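Local coordinates for protein metallophosphoesterase (Clostridium thermocellum, PDB 4J6O) that probably removes phosphate groups from RNA ends as the manganese-binding, calcineurin-like phosphatase domain of the bacterial Pnkp-Hen1 RNA repair system, at residues 4-16 with 141-153. Sequence-based numbering, arbitrary orientation.
Sequences WNNKKDEHGPFDI and VSHYVLDDGKLVV
His11 and Asp147 make the side-chain hydrogen bond of this contact: the N-H of His11 ND1 points at the anti lone pair of Asp147 OD1 (2.7 Å), which lies in the imidazole plane, while the carboxylate stands at 83° to the ring. Tyr238 holds the other oxygen, OD2, fixing the rotation of the carboxylate. The backbones join in parallel register, Val145 N bonding to Asn5 O (2.8 Å) and Val145 O receiving Lys7 N (2.8 Å). Further on, Asp148 N reaches Lys8 O (2.9 Å) at the hairpin turn, where Asp147, Asp148 and Gly149 all have positive phi, a conformation that Asp tolerates and glycine adopts easily.

CG of Asn5 lies between its backbone N and carbonyl carbon (chi1 60°), which lays the amide over the His143 ring, the planes 20° apart. The flexible aliphatic part of Lys7 lies alongside Tyr144, CG to CD1 3.4 Å. Deeper, Phe14 CZ meets Leu146 CD2 (3.6 Å), and Ile16 CD1 fits against Leu151 and Val153, branched residues suited to a buried layer between sheets.

The short, weakly bonded strand 6-7 edges one sheet, parallel to 143-146, whereas strand 14-17 belongs to the other, between strands 59-62 and 232-238, as in the calcineurin-like beta sandwich.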
ATOM      1  N   TRP A   4       5.787  -3.293 -17.038  1.00 51.82           N
ATOM      2  CA  TRP A   4       6.342  -2.545 -15.938  1.00 48.03           C
ATOM      3  C   TRP A   4       6.304  -3.441 -14.738  1.00 45.58           C
ATOM      4  O   TRP A   4       7.090  -3.281 -13.782  1.00 44.48           O
ATOM      5  CB  TRP A   4       5.519  -1.289 -15.708  1.00 59.70           C
ATOM      6  CG  TRP A   4       6.113  -0.110 -16.363  1.00 50.77           C
ATOM      7  CD1 TRP A   4       7.341  -0.046 -16.982  1.00 54.13           C
ATOM      8  CD2 TRP A   4       5.530   1.196 -16.493  1.00 71.34           C
ATOM      9  NE1 TRP A   4       7.547   1.218 -17.477  1.00 53.52           N
ATOM     10  CE2 TRP A   4       6.452   1.998 -17.184  1.00 90.45           C
ATOM     11  CE3 TRP A   4       4.304   1.760 -16.111  1.00 57.75           C
ATOM     12  CZ2 TRP A   4       6.195   3.339 -17.473  1.00 67.66           C
ATOM     13  CZ3 TRP A   4       4.062   3.082 -16.394  1.00 83.12           C
ATOM     14  CH2 TRP A   4       5.003   3.857 -17.069  1.00 64.77           C
ATOM     15  N   ASN A   5       5.437  -4.438 -14.779  1.00 44.80           N
ATOM     16  CA  ASN A   5       5.288  -5.247 -13.579  1.00 42.53           C
ATOM     17  C   ASN A   5       6.418  -6.266 -13.369  1.00 41.52           C
ATOM     18  O   ASN A   5       6.575  -6.836 -12.293  1.00 39.78           O
ATOM     19  CB  ASN A   5       3.904  -5.879 -13.499  1.00 55.14           C
ATOM     20  CG  ASN A   5       3.624  -6.776 -14.654  1.00 77.22           C
ATOM     21  OD1 ASN A   5       4.311  -7.787 -14.839  1.00 79.90           O
ATOM     22  ND2 ASN A   5       2.620  -6.416 -15.461  1.00 51.14           N
ATOM     23  N   ASN A   6       7.256  -6.458 -14.374  1.00 42.82           N
ATOM     24  CA  ASN A   6       8.313  -7.440 -14.249  1.00 42.20           C
ATOM     25  C   ASN A   6       9.556  -6.927 -13.476  1.00 41.94           C
ATOM     26  O   ASN A   6      10.317  -6.108 -13.961  1.00 43.39           O
ATOM     27  CB  ASN A   6       8.677  -7.924 -15.649  1.00 43.95           C
ATOM     28  CG  ASN A   6       9.549  -9.135 -15.623  1.00 64.34           C
ATOM     29  OD1 ASN A   6      10.350  -9.295 -14.710  1.00 42.45           O
ATOM     30  ND2 ASN A   6       9.409 -10.003 -16.620  1.00 52.15           N
ATOM     31  N   LYS A   7       9.748  -7.409 -12.252  1.00 40.20           N
ATOM     32  CA  LYS A   7      10.930  -7.039 -11.465  1.00 40.04           C
ATOM     33  C   LYS A   7      11.570  -8.316 -10.974  1.00 39.44           C
ATOM     34  O   LYS A   7      12.029  -8.388  -9.830  1.00 42.08           O
ATOM     35  CB  LYS A   7      10.540  -6.191 -10.257  1.00 39.15           C
ATOM     36  CG  LYS A   7      10.115  -4.774 -10.599  1.00 46.98           C
ATOM     37  CD  LYS A   7      11.320  -3.878 -10.884  1.00 60.81           C
ATOM     38  CE  LYS A   7      10.969  -2.414 -10.611  1.00 45.97           C
ATOM     39  NZ  LYS A   7      12.107  -1.530 -10.970  1.00 64.72           N
ATOM     40  N   LYS A   8      11.532  -9.337 -11.816  1.00 39.39           N
ATOM     41  CA  LYS A   8      12.058 -10.643 -11.459  1.00 40.46           C
ATOM     42  C   LYS A   8      13.548 -10.632 -11.111  1.00 42.56           C
ATOM     43  O   LYS A   8      14.032 -11.528 -10.402  1.00 46.65           O
ATOM     44  CB  LYS A   8      11.737 -11.648 -12.543  1.00 48.95           C
ATOM     45  CG  LYS A   8      10.262 -11.988 -12.619  1.00 56.67           C
ATOM     46  CD  LYS A   8      10.054 -13.021 -13.722  1.00 54.38           C
ATOM     47  CE  LYS A   8       8.603 -13.376 -13.897  1.00 68.54           C
ATOM     48  NZ  LYS A   8       8.430 -14.297 -15.065  1.00 89.41           N
ATOM     49  N   ASP A   9      14.270  -9.602 -11.552  1.00 41.56           N
ATOM     50  CA  ASP A   9      15.690  -9.473 -11.224  0.51 57.96           C
ATOM     51  C   ASP A   9      15.939  -8.856  -9.839  1.00 42.11           C
ATOM     52  O   ASP A   9      17.097  -8.713  -9.399  1.00 46.83           O
ATOM     53  CB  ASP A   9      16.424  -8.681 -12.307  0.51 59.91           C
ATOM     54  CG  ASP A   9      15.674  -7.430 -12.741  0.51 67.12           C
ATOM     55  OD1 ASP A   9      14.563  -7.136 -12.238  0.51 47.81           O
ATOM     56  OD2 ASP A   9      16.213  -6.738 -13.623  0.51 85.15           O
ATOM     57  N   GLU A  10      14.862  -8.511  -9.156  1.00 39.67           N
ATOM     58  CA  GLU A  10      14.937  -7.954  -7.811  1.00 39.28           C
ATOM     59  C   GLU A  10      14.721  -9.057  -6.775  1.00 37.06           C
ATOM     60  O   GLU A  10      13.614  -9.623  -6.659  1.00 35.85           O
ATOM     61  CB  GLU A  10      13.912  -6.835  -7.645  1.00 42.79           C
ATOM     62  CG  GLU A  10      14.213  -5.578  -8.460  1.00 54.80           C
ATOM     63  CD  GLU A  10      15.318  -4.711  -7.841  1.00 94.10           C
ATOM     64  OE1 GLU A  10      15.418  -4.629  -6.583  1.00 58.87           O
ATOM     65  OE2 GLU A  10      16.089  -4.112  -8.628  1.00 89.42           O
ATOM     66  N   HIS A  11      15.769  -9.361  -6.006  1.00 41.72           N
ATOM     67  CA  HIS A  11      15.684 -10.534  -5.143  1.00 40.86           C
ATOM     68  C   HIS A  11      15.481 -10.190  -3.670  1.00 38.68           C
ATOM     69  O   HIS A  11      15.171 -11.067  -2.884  1.00 47.47           O
ATOM     70  CB  HIS A  11      16.901 -11.449  -5.366  1.00 41.26           C
ATOM     71  CG  HIS A  11      17.105 -11.819  -6.806  1.00 49.79           C
ATOM     72  ND1 HIS A  11      16.300 -12.727  -7.460  1.00 43.59           N
ATOM     73  CD2 HIS A  11      17.984 -11.362  -7.729  1.00 51.38           C
ATOM     74  CE1 HIS A  11      16.698 -12.837  -8.718  1.00 41.92           C
ATOM     75  NE2 HIS A  11      17.720 -12.021  -8.908  1.00 44.67           N
ATOM     76  N   GLY A  12      15.618  -8.910  -3.321  1.00 35.94           N
ATOM     77  CA  GLY A  12      15.430  -8.462  -1.957  1.00 35.52           C
ATOM     78  C   GLY A  12      16.729  -8.713  -1.224  1.00 36.36           C
ATOM     79  O   GLY A  12      17.760  -8.824  -1.874  1.00 40.83           O
ATOM     80  N   PRO A  13      16.673  -8.877   0.098  1.00 36.75           N
ATOM     81  CA  PRO A  13      15.452  -8.959   0.925  1.00 34.78           C
ATOM     82  C   PRO A  13      14.501  -7.768   0.873  1.00 37.15           C
ATOM     83  O   PRO A  13      14.959  -6.661   0.587  1.00 35.65           O
ATOM     84  CB  PRO A  13      16.005  -8.994   2.355  1.00 35.91           C
ATOM     85  CG  PRO A  13      17.347  -9.657   2.194  1.00 36.27           C
ATOM     86  CD  PRO A  13      17.888  -9.108   0.894  1.00 37.14           C
ATOM     87  N   PHE A  14      13.226  -8.000   1.192  1.00 27.93           N
ATOM     88  CA  PHE A  14      12.234  -6.913   1.158  1.00 25.63           C
ATOM     89  C   PHE A  14      11.508  -6.890   2.470  1.00 23.01           C
ATOM     90  O   PHE A  14      11.338  -7.920   3.113  1.00 28.13           O
ATOM     91  CB  PHE A  14      11.146  -7.180   0.102  1.00 24.45           C
ATOM     92  CG  PHE A  14      11.668  -7.321  -1.281  1.00 23.67           C
ATOM     93  CD1 PHE A  14      12.202  -6.238  -1.936  1.00 23.71           C
ATOM     94  CD2 PHE A  14      11.611  -8.556  -1.939  1.00 27.18           C
ATOM     95  CE1 PHE A  14      12.664  -6.363  -3.234  1.00 32.00           C
ATOM     96  CE2 PHE A  14      12.036  -8.684  -3.239  1.00 28.43           C
ATOM     97  CZ  PHE A  14      12.599  -7.609  -3.890  1.00 28.22           C
ATOM     98  N   ASP A  15      11.079  -5.699   2.877  1.00 25.28           N
ATOM     99  CA  ASP A  15      10.156  -5.571   3.995  1.00 21.51           C
ATOM    100  C   ASP A  15       8.922  -4.943   3.425  1.00 17.78           C
ATOM    101  O   ASP A  15       8.984  -3.849   2.842  1.00 20.03           O
ATOM    102  CB  ASP A  15      10.792  -4.731   5.088  1.00 23.60           C
ATOM    103  CG  ASP A  15      12.021  -5.415   5.658  1.00 25.89           C
ATOM    104  OD1 ASP A  15      11.916  -6.587   6.038  1.00 24.45           O
ATOM    105  OD2 ASP A  15      13.079  -4.774   5.693  1.00 27.35           O
ATOM    106  N   ILE A  16       7.844  -5.709   3.489  1.00 17.88           N
ATOM    107  CA  ILE A  16       6.611  -5.382   2.745  1.00 18.37           C
ATOM    108  C   ILE A  16       5.594  -4.822   3.730  1.00 16.17           C
ATOM    109  O   ILE A  16       5.329  -5.448   4.757  1.00 17.91           O
ATOM    110  CB  ILE A  16       6.041  -6.642   2.063  1.00 17.00           C
ATOM    111  CG1 ILE A  16       7.115  -7.319   1.194  1.00 24.41           C
ATOM    112  CG2 ILE A  16       4.807  -6.261   1.205  1.00 16.92           C
ATOM    113  CD1 ILE A  16       6.699  -8.665   0.686  1.00 23.10           C
ATOM    114  N   VAL A 141       2.927   1.388 -10.657  0.56 28.59           N
ATOM    115  CA  VAL A 141       2.654   0.156 -11.386  0.56 32.85           C
ATOM    116  C   VAL A 141       1.639  -0.697 -10.589  0.56 24.34           C
ATOM    117  O   VAL A 141       1.739  -0.725  -9.360  0.56 19.53           O
ATOM    118  CB  VAL A 141       3.993  -0.613 -11.523  0.56 25.66           C
ATOM    119  CG1 VAL A 141       3.805  -1.937 -12.210  0.56 34.23           C
ATOM    120  CG2 VAL A 141       5.050   0.229 -12.279  0.56 22.17           C
ATOM    121  N   SER A 142       0.678  -1.351 -11.268  1.00 28.45           N
ATOM    122  CA  SER A 142      -0.399  -2.100 -10.579  1.00 22.42           C
ATOM    123  C   SER A 142       0.085  -3.166  -9.585  1.00 21.53           C
ATOM    124  O   SER A 142      -0.459  -3.299  -8.480  1.00 22.27           O
ATOM    125  CB  SER A 142      -1.341  -2.723 -11.620  1.00 24.81           C
ATOM    126  OG  SER A 142      -0.713  -3.806 -12.281  1.00 30.42           O
ATOM    127  N   HIS A 143       1.125  -3.889  -9.970  1.00 24.01           N
ATOM    128  CA  HIS A 143       1.698  -4.908  -9.083  1.00 22.76           C
ATOM    129  C   HIS A 143       3.085  -5.199  -9.580  1.00 21.16           C
ATOM    130  O   HIS A 143       3.467  -4.779 -10.650  1.00 24.48           O
ATOM    131  CB  HIS A 143       0.869  -6.192  -9.105  1.00 24.38           C
ATOM    132  CG  HIS A 143       0.865  -6.911 -10.439  1.00 22.42           C
ATOM    133  ND1 HIS A 143       0.225  -6.413 -11.567  1.00 26.00           N
ATOM    134  CD2 HIS A 143       1.402  -8.104 -10.800  1.00 26.92           C
ATOM    135  CE1 HIS A 143       0.345  -7.294 -12.550  1.00 27.07           C
ATOM    136  NE2 HIS A 143       1.072  -8.314 -12.129  1.00 25.02           N
ATOM    137  N   TYR A 144       3.859  -5.908  -8.763  1.00 22.08           N
ATOM    138  CA  TYR A 144       5.181  -6.306  -9.213  1.00 21.53           C
ATOM    139  C   TYR A 144       5.325  -7.798  -9.046  1.00 23.79           C
ATOM    140  O   TYR A 144       4.843  -8.363  -8.075  1.00 22.87           O
ATOM    141  CB  TYR A 144       6.274  -5.627  -8.409  1.00 23.35           C
ATOM    142  CG  TYR A 144       6.465  -4.174  -8.695  1.00 26.30           C
ATOM    143  CD1 TYR A 144       6.972  -3.755  -9.915  1.00 31.09           C
ATOM    144  CD2 TYR A 144       6.162  -3.214  -7.755  1.00 24.14           C
ATOM    145  CE1 TYR A 144       7.187  -2.417 -10.179  1.00 29.26           C
ATOM    146  CE2 TYR A 144       6.378  -1.868  -7.998  1.00 24.95           C
ATOM    147  CZ  TYR A 144       6.916  -1.473  -9.228  1.00 26.54           C
ATOM    148  OH  TYR A 144       7.128  -0.141  -9.535  1.00 30.05           O
ATOM    149  N   VAL A 145       5.908  -8.439 -10.056  1.00 27.65           N
ATOM    150  CA  VAL A 145       6.371  -9.822  -9.921  1.00 26.15           C
ATOM    151  C   VAL A 145       7.864  -9.744  -9.662  1.00 24.06           C
ATOM    152  O   VAL A 145       8.642  -9.254 -10.507  1.00 28.91           O
ATOM    153  CB  VAL A 145       6.066 -10.649 -11.211  1.00 26.87           C
ATOM    154  CG1 VAL A 145       6.416 -12.103 -10.998  1.00 28.86           C
ATOM    155  CG2 VAL A 145       4.546 -10.507 -11.585  1.00 26.32           C
ATOM    156  N   LEU A 146       8.286 -10.275  -8.520  1.00 25.39           N
ATOM    157  CA  LEU A 146       9.663 -10.105  -8.093  1.00 28.19           C
ATOM    158  C   LEU A 146      10.354 -11.453  -7.890  1.00 29.82           C
ATOM    159  O   LEU A 146       9.692 -12.500  -7.861  1.00 28.85           O
ATOM    160  CB  LEU A 146       9.656  -9.392  -6.742  1.00 25.59           C
ATOM    161  CG  LEU A 146       9.025  -8.012  -6.786  1.00 24.58           C
ATOM    162  CD1 LEU A 146       8.009  -7.870  -5.645  1.00 27.22           C
ATOM    163  CD2 LEU A 146      10.106  -7.037  -6.483  1.00 32.51           C
ATOM    164  N   ASP A 147      11.690 -11.396  -7.782  1.00 28.21           N
ATOM    165  CA  ASP A 147      12.505 -12.527  -7.315  1.00 29.25           C
ATOM    166  C   ASP A 147      12.193 -13.809  -8.069  1.00 28.91           C
ATOM    167  O   ASP A 147      11.680 -14.789  -7.498  1.00 31.89           O
ATOM    168  CB  ASP A 147      12.305 -12.750  -5.814  1.00 28.82           C
ATOM    169  CG  ASP A 147      13.305 -13.750  -5.264  1.00 34.51           C
ATOM    170  OD1 ASP A 147      14.410 -13.851  -5.871  1.00 34.63           O
ATOM    171  OD2 ASP A 147      12.972 -14.434  -4.277  1.00 29.05           O
ATOM    172  N   ASP A 148      12.489 -13.762  -9.366  1.00 30.91           N
ATOM    173  CA  ASP A 148      12.311 -14.907 -10.256  1.00 31.28           C
ATOM    174  C   ASP A 148      10.900 -15.444 -10.248  1.00 29.79           C
ATOM    175  O   ASP A 148      10.698 -16.641 -10.435  1.00 38.12           O
ATOM    176  CB  ASP A 148      13.299 -16.042  -9.905  1.00 34.02           C
ATOM    177  CG  ASP A 148      14.729 -15.660 -10.162  1.00 40.60           C
ATOM    178  OD1 ASP A 148      14.971 -14.949 -11.145  1.00 43.84           O
ATOM    179  OD2 ASP A 148      15.618 -16.065  -9.394  1.00 46.21           O
ATOM    180  N   GLY A 149       9.917 -14.566 -10.004  1.00 28.17           N
ATOM    181  CA  GLY A 149       8.528 -14.998  -9.942  1.00 31.60           C
ATOM    182  C   GLY A 149       8.118 -15.678  -8.644  1.00 34.93           C
ATOM    183  O   GLY A 149       7.050 -16.268  -8.561  1.00 29.75           O
ATOM    184  N   LYS A 150       8.926 -15.566  -7.596  1.00 27.96           N
ATOM    185  CA  LYS A 150       8.586 -16.216  -6.355  1.00 23.06           C
ATOM    186  C   LYS A 150       7.717 -15.340  -5.444  1.00 26.60           C
ATOM    187  O   LYS A 150       7.126 -15.820  -4.465  1.00 27.94           O
ATOM    188  CB  LYS A 150       9.874 -16.580  -5.588  1.00 25.32           C
ATOM    189  CG  LYS A 150      10.596 -17.714  -6.243  1.00 28.72           C
ATOM    190  CD  LYS A 150      12.027 -17.794  -5.689  1.00 29.76           C
ATOM    191  CE  LYS A 150      12.861 -18.843  -6.454  1.00 29.95           C
ATOM    192  NZ  LYS A 150      14.355 -18.698  -6.101  1.00 32.37           N
ATOM    193  N   LEU A 151       7.605 -14.056  -5.788  1.00 25.50           N
ATOM    194  CA  LEU A 151       6.888 -13.131  -4.934  1.00 23.81           C
ATOM    195  C   LEU A 151       6.092 -12.203  -5.814  1.00 21.82           C
ATOM    196  O   LEU A 151       6.625 -11.716  -6.814  1.00 23.43           O
ATOM    197  CB  LEU A 151       7.899 -12.344  -4.099  1.00 21.25           C
ATOM    198  CG  LEU A 151       7.380 -11.141  -3.249  1.00 22.54           C
ATOM    199  CD1 LEU A 151       6.403 -11.587  -2.165  1.00 21.25           C
ATOM    200  CD2 LEU A 151       8.578 -10.260  -2.713  1.00 22.09           C
ATOM    201  N   VAL A 152       4.845 -11.953  -5.437  1.00 20.58           N
ATOM    202  CA  VAL A 152       4.021 -10.908  -6.111  1.00 19.31           C
ATOM    203  C   VAL A 152       3.518  -9.990  -5.012  1.00 20.67           C
ATOM    204  O   VAL A 152       3.035 -10.461  -3.985  1.00 20.57           O
ATOM    205  CB  VAL A 152       2.865 -11.570  -6.847  1.00 23.66           C
ATOM    206  CG1 VAL A 152       1.861 -10.521  -7.365  1.00 24.34           C
ATOM    207  CG2 VAL A 152       3.394 -12.407  -8.082  1.00 25.93           C
ATOM    208  N   VAL A 153       3.564  -8.686  -5.257  1.00 19.80           N
ATOM    209  CA  VAL A 153       2.948  -7.718  -4.332  1.00 20.79           C
ATOM    210  C   VAL A 153       1.926  -6.922  -5.118  1.00 19.42           C
ATOM    211  O   VAL A 153       2.158  -6.527  -6.264  1.00 19.56           O
ATOM    212  CB  VAL A 153       3.954  -6.771  -3.625  1.00 18.75           C
ATOM    213  CG1 VAL A 153       4.838  -7.570  -2.597  1.00 19.40           C
ATOM    214  CG2 VAL A 153       4.809  -5.948  -4.602  1.00 20.60           C
TER